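Long-range contacts in phosphoglycolate phosphatase (Lactobacillus plantarum, PDB 2HDO), which probably hydrolyses 2-phosphoglycolate to glycolate and phosphate, as a member of the haloacid dehalogenase-like (HAD) hydrolases: residues A21-M26 / Y71-M75; L30-K35 / E56-A60; D163-E168 / G184-A189. The contacts are given in a common frame with arbitrary orientation. Where two conformers were deposited one is given. Numbering follows the deposited sequence.

Contact 1: residues A21-M26 / Y71-M75; sequences AYTTVM and YEDVM
Val25 lies against the side chains of Tyr71, Val74 and Met75. Val25 CG1 is 3.5 Å from Tyr71 CD1 and 3.8 Å from Val74 CG1. Val25 CG2 is 4.0 Å from Met75 CE. Both segments are helical, part of helices 19-31 and 64-75. Their axes approach to 9.6 Å, and their N-to-C directions make an angle of 123°, so the two run obliquely antiparallel. The backbones are closest at Val25 and Met75, with CA atoms 6.0 Å apart. Bonds from Val25 N to Ala21 O (2.9 Å) and from Met75 N to Tyr71 O (2.9 Å) keep the turns regular. Val25 has chi1 t and points at the other helix. Tyr71, also t, reaches across with its ring. Tyr71 OH lies at the edge of the Tyr22 ring, 3.5 Å from Tyr22 CD1. Met26 is a selenomethionine with rotamer mmm. Met26 SE is 3.7 Å from Tyr71 CD1 and 4.7 Å from the centroid of the Tyr71 ring, an oblique Met-aromatic contact. Met75, also selenomethionine, has rotamer tpp. This brings Met75 CE to 4.3 Å from Ala21 CB and 3.8 Å from Tyr22 N. The interface buries 312 Å² and is held by apolar contacts. The hydroxyl of Tyr22 is bonded to Thr45 in helix 39-45, and its ring meets Phe46 edge-to-face. Thr24 is bonded to Gln81, beyond the end of helix 64-75. Such oblique packing of the first and last helices is consistent with a helical cap inserted after the first strand, as in C1-type HAD phosphatases.

Contact 2: residues L30-K35 / E56-A60; sequences LATYGK and ELGIA
Leu30 (rotamer mt), in the last part of helix 19-31, sends CD1 to 4.2 Å from Leu57 CD1 and CD2 to 3.9 Å from Ile59 CD1. Ala31 to Gly34 form a type I turn. A Schellman motif ends the helix: Lys35 N bonds to Leu30 O (3.1 Å) and Gly34 N to Ala31 O (3.1 Å), with Gly34 at positive phi. Tyr33 (chi1 m) points toward the other segment, its CB 4.2 Å from Ile59 CD1. Lys35 (mttm) is laid over the Leu57 carbonyl: Lys35 CE is 3.3 Å from Leu57 O, and Lys35 CD is 4.0 Å from Ile59 CD1. Gly58, at positive phi, is in a second Schellman motif, which ends helix 50-56. The CA pairs are Tyr33-Ile59 (7.6 Å) and Lys35-Leu57 (8.6 Å). The end of helix 19-31 thus meets the loop after helix 50-56 mainly through Leu30, Tyr33, Leu57 and Ile59, in the probable helical cap. In helix 64-75, Phe67 touches Leu30, Tyr33 and Ile59, and Gln70 bonds Tyr33 OH. Helix 39-45 places Gln41 against Leu57.

Contact 3: residues D163-E168 / G184-A189; sequences DSVSDE and GMDPNA
Asp163 has phi/psi -147/46, Ser164 is extended (-142/156), and helix 165-174 begins at Val165. Gly184 to Asp186 form a loop in which Met185 has positive phi (58/28), and 187-189 take helical phi/psi without the regular bonds. The backbones come closest at Val165 and Ala189, CA to CA 4.9 Å. Ser164 is the N-cap: its OG (chi1 p) accepts from Asp167 N at 3.0 Å. Asp163 (chi1 t) points into the loop, and Asp163 OD2 accepts from Asp186 N at 2.9 Å. A water links Asp163 OD1 (2.6 Å) to Asp186 O (2.7 Å). A second water joins Val165 N to Asp186 OD2, 2.8 Å from each. Asp186 OD2 also accepts from Ala189 N (2.8 Å), an Asx motif. Val165 CG2 packs 3.7 Å from Asn188 CB. Glu168 OE2 is 2.7 Å from Ala189 O. Gly184 sits where a CB would clash with Asp163 OD2. Asp163 and Asp167 fit the acidic loop after the fourth core strand of HAD enzymes. Asp167 lies close to Asp10 of the likely DxDx(T/V) motif and forms a salt bridge with Lys138. The contact lies beyond the C-terminal ends of adjacent parallel strands 158-162 and 177-181, with Leu180 touching Asp163 and Glu168.

In the fold
From the N terminus, strand 6-9 leads into helix 19-31, which serves both contact 1 and contact 2. Contact 2 closes first, when the chain returns at 56-60 after helices 39-45 and 50-56. Contact 1 closes later, at 71-75, so its longer loop encloses that of contact 2. The two touch where Met26 CE meets Leu57 CD1 at 3.3 Å. Together they tie helix 19-31 to helix 64-75 and to the end of helix 50-56. The chain then adds strands 100-104, 125-129 and 158-162. Contact 3, in series, opens after 158-162 and closes after 177-181, before the last strand, 196-198. The nearest atoms of contacts 1 and 3 are about 10 Å apart.

Contact 1: residues A21-M26 / Y71-M75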
ATOM      1  N   ALA A  21      13.495  -4.053  -1.988  1.00 14.46           N
ATOM      2  CA  ALA A  21      13.157  -5.412  -2.488  1.00 12.51           C
ATOM      3  C   ALA A  21      12.454  -5.342  -3.842  1.00 14.64           C
ATOM      4  O   ALA A  21      12.796  -6.089  -4.770  1.00 16.00           O
ATOM      5  CB  ALA A  21      12.333  -6.192  -1.482  1.00 13.44           C
ATOM      6  N   TYR A  22      11.518  -4.397  -3.983  1.00 13.93           N
ATOM      7  CA  TYR A  22      10.846  -4.170  -5.262  1.00 14.59           C
ATOM      8  C   TYR A  22      11.838  -3.944  -6.382  1.00 14.16           C
ATOM      9  O   TYR A  22      11.680  -4.463  -7.495  1.00 15.26           O
ATOM     10  CB  TYR A  22       9.935  -2.947  -5.130  1.00 13.04           C
ATOM     11  CG  TYR A  22       9.391  -2.403  -6.438  1.00 16.38           C
ATOM     12  CD1 TYR A  22       8.229  -2.917  -6.976  1.00 13.71           C
ATOM     13  CD2 TYR A  22      10.019  -1.346  -7.106  1.00 16.72           C
ATOM     14  CE1 TYR A  22       7.711  -2.428  -8.144  1.00 15.14           C
ATOM     15  CE2 TYR A  22       9.518  -0.852  -8.309  1.00 14.46           C
ATOM     16  CZ  TYR A  22       8.364  -1.394  -8.810  1.00 13.62           C
ATOM     17  OH  TYR A  22       7.842  -0.917  -9.976  1.00 15.60           O
ATOM     18  N   THR A  23      12.832  -3.131  -6.083  1.00 10.25           N
ATOM     19  CA  THR A  23      13.823  -2.775  -7.071  1.00 14.05           C
ATOM     20  C   THR A  23      14.549  -4.023  -7.563  1.00 11.05           C
ATOM     21  O   THR A  23      14.690  -4.234  -8.752  1.00 13.65           O
ATOM     22  CB  THR A  23      14.793  -1.692  -6.558  1.00 14.96           C
ATOM     23  OG1 THR A  23      14.034  -0.513  -6.229  1.00 15.05           O
ATOM     24  CG2 THR A  23      15.842  -1.386  -7.644  1.00 13.36           C
ATOM     25  N   THR A  24      15.039  -4.828  -6.622  1.00 13.12           N
ATOM     26  CA  THR A  24      15.775  -6.063  -6.927  1.00 14.25           C
ATOM     27  C   THR A  24      14.891  -7.018  -7.764  1.00 10.43           C
ATOM     28  O   THR A  24      15.298  -7.578  -8.751  1.00 15.14           O
ATOM     29  CB  THR A  24      16.178  -6.748  -5.593  1.00 16.25           C
ATOM     30  OG1 THR A  24      17.089  -5.897  -4.877  1.00 20.27           O
ATOM     31  CG2 THR A  24      16.834  -8.107  -5.792  1.00 19.82           C
ATOM     32  N   VAL A  25      13.645  -7.153  -7.369  1.00 11.55           N
ATOM     33  CA  VAL A  25      12.760  -8.116  -7.986  1.00 12.75           C
ATOM     34  C   VAL A  25      12.418  -7.629  -9.387  1.00 13.40           C
ATOM     35  O   VAL A  25      12.506  -8.376 -10.342  1.00 12.23           O
ATOM     36  CB  VAL A  25      11.483  -8.305  -7.166  1.00 15.52           C
ATOM     37  CG1 VAL A  25      10.478  -9.148  -7.970  1.00 16.83           C
ATOM     38  CG2 VAL A  25      11.788  -8.937  -5.785  1.00 14.75           C
HETATM   39  N   MSE A  26      12.007  -6.369  -9.501  1.00 12.64           N
HETATM   40  CA  MSE A  26      11.684  -5.829 -10.846  1.00 14.38           C
HETATM   41  C   MSE A  26      12.844  -5.935 -11.834  1.00 12.71           C
HETATM   42  O   MSE A  26      12.663  -6.233 -13.037  1.00 12.92           O
HETATM   43  CB  MSE A  26      11.250  -4.378 -10.739  1.00 13.11           C
HETATM   44  CG  MSE A  26       9.953  -4.188 -10.085  1.00 17.36           C
HETATM   45 SE   MSE A  26       8.454  -4.759 -11.212  0.75 23.64          SE
HETATM   46  CE  MSE A  26       8.464  -3.297 -12.588  1.00 13.33           C
ATOM     47  N   TYR A  71       6.814 -11.723 -11.232  1.00 13.80           N
ATOM     48  CA  TYR A  71       7.096 -10.808 -10.172  1.00 13.31           C
ATOM     49  C   TYR A  71       6.695 -11.426  -8.875  1.00 13.72           C
ATOM     50  O   TYR A  71       7.455 -11.373  -7.906  1.00 13.92           O
ATOM     51  CB  TYR A  71       6.364  -9.472 -10.341  1.00 13.70           C
ATOM     52  CG  TYR A  71       6.484  -8.552  -9.155  1.00 14.88           C
ATOM     53  CD1 TYR A  71       7.542  -7.660  -9.044  1.00 18.13           C
ATOM     54  CD2 TYR A  71       5.540  -8.564  -8.144  1.00 17.52           C
ATOM     55  CE1 TYR A  71       7.677  -6.820  -7.928  1.00 18.05           C
ATOM     56  CE2 TYR A  71       5.652  -7.711  -7.015  1.00 21.02           C
ATOM     57  CZ  TYR A  71       6.721  -6.827  -6.935  1.00 21.11           C
ATOM     58  OH  TYR A  71       6.838  -5.958  -5.853  1.00 21.81           O
ATOM     59  N   GLU A  72       5.489 -12.002  -8.828  1.00 15.14           N
ATOM     60  CA  GLU A  72       5.027 -12.578  -7.561  1.00 17.68           C
ATOM     61  C   GLU A  72       5.891 -13.763  -7.123  1.00 16.73           C
ATOM     62  O   GLU A  72       6.181 -13.951  -5.938  1.00 17.77           O
ATOM     63  CB  GLU A  72       3.560 -12.971  -7.666  1.00 17.08           C
ATOM     64  CG  GLU A  72       2.650 -11.818  -8.002  1.00 26.82           C
ATOM     65  N   ASP A  73       6.309 -14.554  -8.101  1.00 17.24           N
ATOM     66  CA  ASP A  73       7.154 -15.717  -7.829  1.00 17.57           C
ATOM     67  C   ASP A  73       8.502 -15.354  -7.230  1.00 16.14           C
ATOM     68  O   ASP A  73       8.928 -15.961  -6.252  1.00 20.96           O
ATOM     69  CB  ASP A  73       7.342 -16.515  -9.111  1.00 21.29           C
ATOM     70  CG  ASP A  73       6.024 -17.114  -9.633  1.00 31.56           C
ATOM     71  OD1 ASP A  73       5.009 -17.096  -8.886  1.00 41.97           O
ATOM     72  OD2 ASP A  73       6.010 -17.603 -10.789  1.00 43.14           O
ATOM     73  N   VAL A  74       9.144 -14.327  -7.776  1.00 13.71           N
ATOM     74  CA  VAL A  74      10.444 -13.864  -7.295  1.00 15.04           C
ATOM     75  C   VAL A  74      10.325 -13.137  -5.968  1.00 13.33           C
ATOM     76  O   VAL A  74      11.132 -13.333  -5.053  1.00 16.42           O
ATOM     77  CB  VAL A  74      11.128 -12.949  -8.340  1.00 16.17           C
ATOM     78  CG1 VAL A  74      12.426 -12.410  -7.771  1.00 16.29           C
ATOM     79  CG2 VAL A  74      11.397 -13.719  -9.606  1.00 17.11           C
HETATM   80  N   MSE A  75       9.310 -12.297  -5.860  1.00 14.05           N
HETATM   81  CA  MSE A  75       9.097 -11.531  -4.641  1.00 15.89           C
HETATM   82  C   MSE A  75       8.915 -12.442  -3.428  1.00 13.94           C
HETATM   83  O   MSE A  75       9.347 -12.105  -2.337  1.00 16.08           O
HETATM   84  CB  MSE A  75       7.884 -10.605  -4.813  1.00 12.69           C
HETATM   85  CG  MSE A  75       7.527  -9.815  -3.546  1.00 14.36           C
HETATM   86 SE   MSE A  75       9.094  -8.793  -2.782  0.75 27.79          SE
HETATM   87  CE  MSE A  75       8.861  -7.098  -3.796  1.00 22.55           C
TER

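Contact 2: residues L30-K35 / E56-A60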
ATOM      1  N   LEU A  30      12.576  -7.831 -15.278  1.00 11.63           N
ATOM      2  CA  LEU A  30      12.793  -7.052 -16.485  1.00 14.67           C
ATOM      3  C   LEU A  30      13.890  -7.600 -17.364  1.00 13.96           C
ATOM      4  O   LEU A  30      13.831  -7.480 -18.578  1.00 13.55           O
ATOM      5  CB  LEU A  30      13.057  -5.574 -16.131  1.00 12.92           C
ATOM      6  CG  LEU A  30      11.763  -4.851 -15.803  1.00 12.69           C
ATOM      7  CD1 LEU A  30      12.040  -3.677 -14.922  1.00 14.24           C
ATOM      8  CD2 LEU A  30      11.069  -4.397 -17.049  1.00 13.67           C
ATOM      9  N   ALA A  31      14.891  -8.235 -16.773  1.00 14.31           N
ATOM     10  CA  ALA A  31      15.950  -8.861 -17.552  1.00 15.49           C
ATOM     11  C   ALA A  31      15.392  -9.904 -18.543  1.00 15.27           C
ATOM     12  O   ALA A  31      15.911 -10.041 -19.640  1.00 16.72           O
ATOM     13  CB  ALA A  31      16.964  -9.490 -16.611  1.00 18.56           C
ATOM     14  N   THR A  32      14.303 -10.590 -18.186  1.00 14.78           N
ATOM     15  CA  THR A  32      13.704 -11.614 -19.081  1.00 13.91           C
ATOM     16  C   THR A  32      12.884 -11.002 -20.251  1.00 13.31           C
ATOM     17  O   THR A  32      12.392 -11.729 -21.127  1.00 14.23           O
ATOM     18  CB  THR A  32      12.796 -12.592 -18.317  1.00 12.03           C
ATOM     19  OG1 THR A  32      11.596 -11.949 -17.906  1.00 14.75           O
ATOM     20  CG2 THR A  32      13.505 -13.163 -17.073  1.00 12.80           C
ATOM     21  N   TYR A  33      12.728  -9.683 -20.228  1.00 13.18           N
ATOM     22  CA  TYR A  33      12.090  -8.882 -21.286  1.00 15.20           C
ATOM     23  C   TYR A  33      13.139  -7.997 -21.945  1.00 15.61           C
ATOM     24  O   TYR A  33      12.800  -7.083 -22.679  1.00 18.83           O
ATOM     25  CB  TYR A  33      10.953  -8.034 -20.686  1.00 14.00           C
ATOM     26  CG  TYR A  33       9.834  -8.899 -20.205  1.00 17.65           C
ATOM     27  CD1 TYR A  33       9.831  -9.417 -18.925  1.00 16.67           C
ATOM     28  CD2 TYR A  33       8.800  -9.263 -21.047  1.00 17.12           C
ATOM     29  CE1 TYR A  33       8.819 -10.271 -18.511  1.00 16.44           C
ATOM     30  CE2 TYR A  33       7.780 -10.090 -20.624  1.00 18.15           C
ATOM     31  CZ  TYR A  33       7.794 -10.599 -19.356  1.00 17.35           C
ATOM     32  OH  TYR A  33       6.778 -11.439 -18.973  1.00 18.21           O
ATOM     33  N   GLY A  34      14.414  -8.250 -21.668  1.00 16.52           N
ATOM     34  CA  GLY A  34      15.503  -7.554 -22.307  1.00 18.79           C
ATOM     35  C   GLY A  34      15.629  -6.104 -21.925  1.00 20.26           C
ATOM     36  O   GLY A  34      16.081  -5.295 -22.723  1.00 24.50           O
ATOM     37  N   LYS A  35      15.243  -5.776 -20.691  1.00 17.08           N
ATOM     38  CA  LYS A  35      15.217  -4.387 -20.245  1.00 18.13           C
ATOM     39  C   LYS A  35      16.004  -4.221 -18.952  1.00 17.99           C
ATOM     40  O   LYS A  35      15.954  -5.080 -18.097  1.00 17.14           O
ATOM     41  CB  LYS A  35      13.787  -3.937 -20.037  1.00 17.20           C
ATOM     42  CG  LYS A  35      12.990  -3.820 -21.326  1.00 20.52           C
ATOM     43  CD  LYS A  35      11.543  -3.360 -21.066  1.00 21.43           C
ATOM     44  CE  LYS A  35      10.724  -3.206 -22.341  1.00 22.02           C
ATOM     45  NZ  LYS A  35      11.151  -2.044 -23.135  1.00 30.76           N
ATOM     46  N   GLU A  56       4.396   1.956 -18.415  1.00 12.12           N
ATOM     47  CA  GLU A  56       5.440   2.955 -18.393  1.00 11.31           C
ATOM     48  C   GLU A  56       6.764   2.357 -18.826  1.00 12.30           C
ATOM     49  O   GLU A  56       7.537   3.027 -19.491  1.00 15.44           O
ATOM     50  CB  GLU A  56       5.553   3.562 -16.984  1.00 12.51           C
ATOM     51  CG  GLU A  56       6.325   4.846 -16.939  1.00 18.84           C
ATOM     52  CD  GLU A  56       7.800   4.605 -16.843  1.00 21.92           C
ATOM     53  OE1 GLU A  56       8.160   3.492 -16.391  1.00 21.21           O
ATOM     54  OE2 GLU A  56       8.591   5.478 -17.266  1.00 24.42           O
ATOM     55  N   LEU A  57       6.991   1.097 -18.442  1.00 12.44           N
ATOM     56  CA  LEU A  57       8.234   0.401 -18.766  1.00 13.87           C
ATOM     57  C   LEU A  57       8.277  -0.193 -20.181  1.00 15.21           C
ATOM     58  O   LEU A  57       9.299  -0.764 -20.583  1.00 18.34           O
ATOM     59  CB  LEU A  57       8.443  -0.734 -17.764  1.00 14.78           C
ATOM     60  CG  LEU A  57       8.799  -0.252 -16.360  1.00 18.12           C
ATOM     61  CD1 LEU A  57       8.597  -1.314 -15.263  1.00 12.89           C
ATOM     62  CD2 LEU A  57      10.253   0.283 -16.365  1.00 18.03           C
ATOM     63  N   GLY A  58       7.182  -0.095 -20.917  1.00 14.12           N
ATOM     64  CA  GLY A  58       7.149  -0.522 -22.313  1.00 13.83           C
ATOM     65  C   GLY A  58       7.024  -2.020 -22.510  1.00 13.47           C
ATOM     66  O   GLY A  58       7.351  -2.533 -23.569  1.00 16.22           O
ATOM     67  N   ILE A  59       6.513  -2.713 -21.507  1.00 12.85           N
ATOM     68  CA  ILE A  59       6.217  -4.130 -21.635  1.00 14.52           C
ATOM     69  C   ILE A  59       5.100  -4.354 -22.654  1.00 15.64           C
ATOM     70  O   ILE A  59       4.078  -3.649 -22.639  1.00 16.03           O
ATOM     71  CB  ILE A  59       5.778  -4.759 -20.278  1.00 14.95           C
ATOM     72  CG1 ILE A  59       6.846  -4.564 -19.200  1.00 16.63           C
ATOM     73  CG2 ILE A  59       5.471  -6.249 -20.437  1.00 17.60           C
ATOM     74  CD1 ILE A  59       8.206  -5.096 -19.588  1.00 20.30           C
ATOM     75  N   ALA A  60       5.294  -5.324 -23.551  1.00 15.04           N
ATOM     76  CA  ALA A  60       4.242  -5.694 -24.497  1.00 16.54           C
ATOM     77  C   ALA A  60       2.935  -5.962 -23.742  1.00 13.74           C
ATOM     78  O   ALA A  60       2.927  -6.702 -22.757  1.00 17.47           O
ATOM     79  CB  ALA A  60       4.657  -6.923 -25.257  1.00 18.30           C
TER

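Contact 3: residues D163-E168 / G184-A189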
ATOM      1  N   ASP A 163       0.906   6.420   0.820  1.00 15.22           N
ATOM      2  CA  ASP A 163       1.901   7.351   0.238  1.00 14.95           C
ATOM      3  C   ASP A 163       1.996   7.212  -1.275  1.00 14.16           C
ATOM      4  O   ASP A 163       3.082   7.081  -1.849  1.00 16.84           O
ATOM      5  CB  ASP A 163       3.278   7.196   0.891  1.00 14.63           C
ATOM      6  CG  ASP A 163       4.227   8.317   0.523  1.00 18.96           C
ATOM      7  OD1 ASP A 163       3.820   9.503   0.489  1.00 19.33           O
ATOM      8  OD2 ASP A 163       5.408   8.008   0.301  1.00 19.08           O
ATOM      9  N   SER A 164       0.851   7.167  -1.935  1.00 14.12           N
ATOM     10  CA  SER A 164       0.828   7.175  -3.403  1.00 12.26           C
ATOM     11  C   SER A 164      -0.332   8.002  -3.915  1.00 13.52           C
ATOM     12  O   SER A 164      -1.332   8.141  -3.241  1.00 14.04           O
ATOM     13  CB  SER A 164       0.716   5.749  -3.969  1.00 13.03           C
ATOM     14  OG  SER A 164      -0.548   5.219  -3.651  1.00 18.81           O
ATOM     15  N   VAL A 165      -0.192   8.502  -5.143  1.00 14.56           N
ATOM     16  CA  VAL A 165      -1.285   9.185  -5.810  1.00 13.76           C
ATOM     17  C   VAL A 165      -2.485   8.249  -6.016  1.00 13.27           C
ATOM     18  O   VAL A 165      -3.632   8.641  -5.841  1.00 15.03           O
ATOM     19  CB  VAL A 165      -0.803   9.721  -7.161  1.00 16.34           C
ATOM     20  CG1 VAL A 165      -1.953  10.198  -8.008  1.00 19.45           C
ATOM     21  CG2 VAL A 165       0.235  10.872  -6.967  1.00 16.09           C
ATOM     22  N   SER A 166      -2.226   6.992  -6.333  1.00 13.99           N
ATOM     23  CA  SER A 166      -3.277   6.009  -6.505  0.70 13.78           C
ATOM     24  C   SER A 166      -4.093   5.889  -5.211  1.00 13.71           C
ATOM     25  O   SER A 166      -5.320   5.897  -5.236  1.00 15.71           O
ATOM     26  CB  SER A 166      -2.685   4.660  -6.968  0.70 14.00           C
ATOM     27  OG  SER A 166      -3.645   3.621  -7.038  0.70 21.44           O
ATOM     28  N   ASP A 167      -3.404   5.851  -4.069  1.00 13.80           N
ATOM     29  CA  ASP A 167      -4.116   5.776  -2.784  1.00 13.01           C
ATOM     30  C   ASP A 167      -4.958   7.045  -2.535  1.00 11.56           C
ATOM     31  O   ASP A 167      -6.083   7.001  -2.029  1.00 13.01           O
ATOM     32  CB  ASP A 167      -3.145   5.610  -1.621  1.00 13.10           C
ATOM     33  CG  ASP A 167      -2.475   4.231  -1.572  1.00 20.19           C
ATOM     34  OD1 ASP A 167      -2.986   3.275  -2.197  1.00 18.57           O
ATOM     35  OD2 ASP A 167      -1.439   4.126  -0.856  1.00 22.04           O
ATOM     36  N   GLU A 168      -4.355   8.200  -2.863  1.00 11.64           N
ATOM     37  CA  GLU A 168      -5.014   9.477  -2.728  1.00 12.51           C
ATOM     38  C   GLU A 168      -6.253   9.541  -3.587  1.00 13.55           C
ATOM     39  O   GLU A 168      -7.299   9.973  -3.107  1.00 13.92           O
ATOM     40  CB  GLU A 168      -4.069  10.616  -3.080  1.00 15.33           C
ATOM     41  CG  GLU A 168      -3.049  10.840  -2.030  1.00 13.33           C
ATOM     42  CD  GLU A 168      -1.943  11.772  -2.414  1.00 19.18           C
ATOM     43  OE1 GLU A 168      -1.750  11.975  -3.628  1.00 16.94           O
ATOM     44  OE2 GLU A 168      -1.300  12.323  -1.480  1.00 15.88           O
ATOM     45  N   GLY A 184       7.319   7.684   3.621  1.00 14.43           N
ATOM     46  CA  GLY A 184       7.475   6.883   2.399  1.00 15.85           C
ATOM     47  C   GLY A 184       8.227   7.634   1.296  1.00 15.73           C
ATOM     48  O   GLY A 184       8.657   7.030   0.340  1.00 16.10           O
HETATM   49  N   MSE A 185       8.330   8.949   1.425  1.00 14.26           N
HETATM   50  CA  MSE A 185       9.063   9.804   0.490  1.00 16.01           C
HETATM   51  C   MSE A 185       8.654   9.790  -0.969  1.00 18.50           C
HETATM   52  O   MSE A 185       9.490  10.113  -1.835  1.00 22.23           O
HETATM   53  CB  MSE A 185      10.586   9.531   0.573  1.00 18.69           C
HETATM   54  CG  MSE A 185      11.134   9.582   1.989  1.00 27.16           C
HETATM   55 SE   MSE A 185      11.163  11.417   2.571  0.75 52.39          SE
HETATM   56  CE  MSE A 185      12.745  12.033   1.460  1.00 53.38           C
ATOM     57  N   ASP A 186       7.391   9.506  -1.265  1.00 16.47           N
ATOM     58  CA  ASP A 186       6.956   9.597  -2.659  1.00 17.55           C
ATOM     59  C   ASP A 186       6.859  11.038  -3.135  1.00 17.01           C
ATOM     60  O   ASP A 186       6.122  11.820  -2.564  1.00 17.77           O
ATOM     61  CB  ASP A 186       5.607   8.937  -2.876  1.00 15.51           C
ATOM     62  CG  ASP A 186       5.230   8.917  -4.343  1.00 20.96           C
ATOM     63  OD1 ASP A 186       5.912   8.200  -5.081  1.00 22.06           O
ATOM     64  OD2 ASP A 186       4.347   9.673  -4.789  1.00 24.97           O
ATOM     65  N   PRO A 187       7.575  11.375  -4.223  1.00 16.50           N
ATOM     66  CA  PRO A 187       7.496  12.779  -4.601  1.00 15.85           C
ATOM     67  C   PRO A 187       6.121  13.278  -5.063  1.00 17.94           C
ATOM     68  O   PRO A 187       5.699  14.357  -4.635  1.00 23.09           O
ATOM     69  CB  PRO A 187       8.593  12.940  -5.663  1.00 18.79           C
ATOM     70  CG  PRO A 187       9.244  11.578  -5.851  1.00 18.90           C
ATOM     71  CD  PRO A 187       8.442  10.570  -5.094  1.00 19.88           C
ATOM     72  N   ASN A 188       5.388  12.490  -5.830  1.00 15.72           N
ATOM     73  CA  ASN A 188       4.094  12.971  -6.350  1.00 15.43           C
ATOM     74  C   ASN A 188       2.960  13.069  -5.333  1.00 16.12           C
ATOM     75  O   ASN A 188       2.201  14.041  -5.302  1.00 15.81           O
ATOM     76  CB  ASN A 188       3.666  12.119  -7.528  1.00 17.16           C
ATOM     77  CG  ASN A 188       4.604  12.276  -8.712  1.00 19.62           C
ATOM     78  OD1 ASN A 188       5.093  11.309  -9.270  1.00 36.74           O
ATOM     79  ND2 ASN A 188       4.840  13.492  -9.091  1.00 19.67           N
ATOM     80  N   ALA A 189       2.868  12.056  -4.490  1.00 16.41           N
ATOM     81  CA  ALA A 189       1.863  12.009  -3.416  1.00 15.32           C
ATOM     82  C   ALA A 189       1.943  13.228  -2.496  1.00 14.63           C
ATOM     83  O   ALA A 189       0.917  13.710  -2.004  1.00 18.09           O
ATOM     84  CB  ALA A 189       2.051  10.777  -2.625  1.00 17.18           C
TER
HETATM   85  O   HOH W   1       5.078  11.707  -0.053  1.00 22.16           O
HETATM   86  O   HOH W   2       2.374   8.350  -6.218  1.00 16.33           O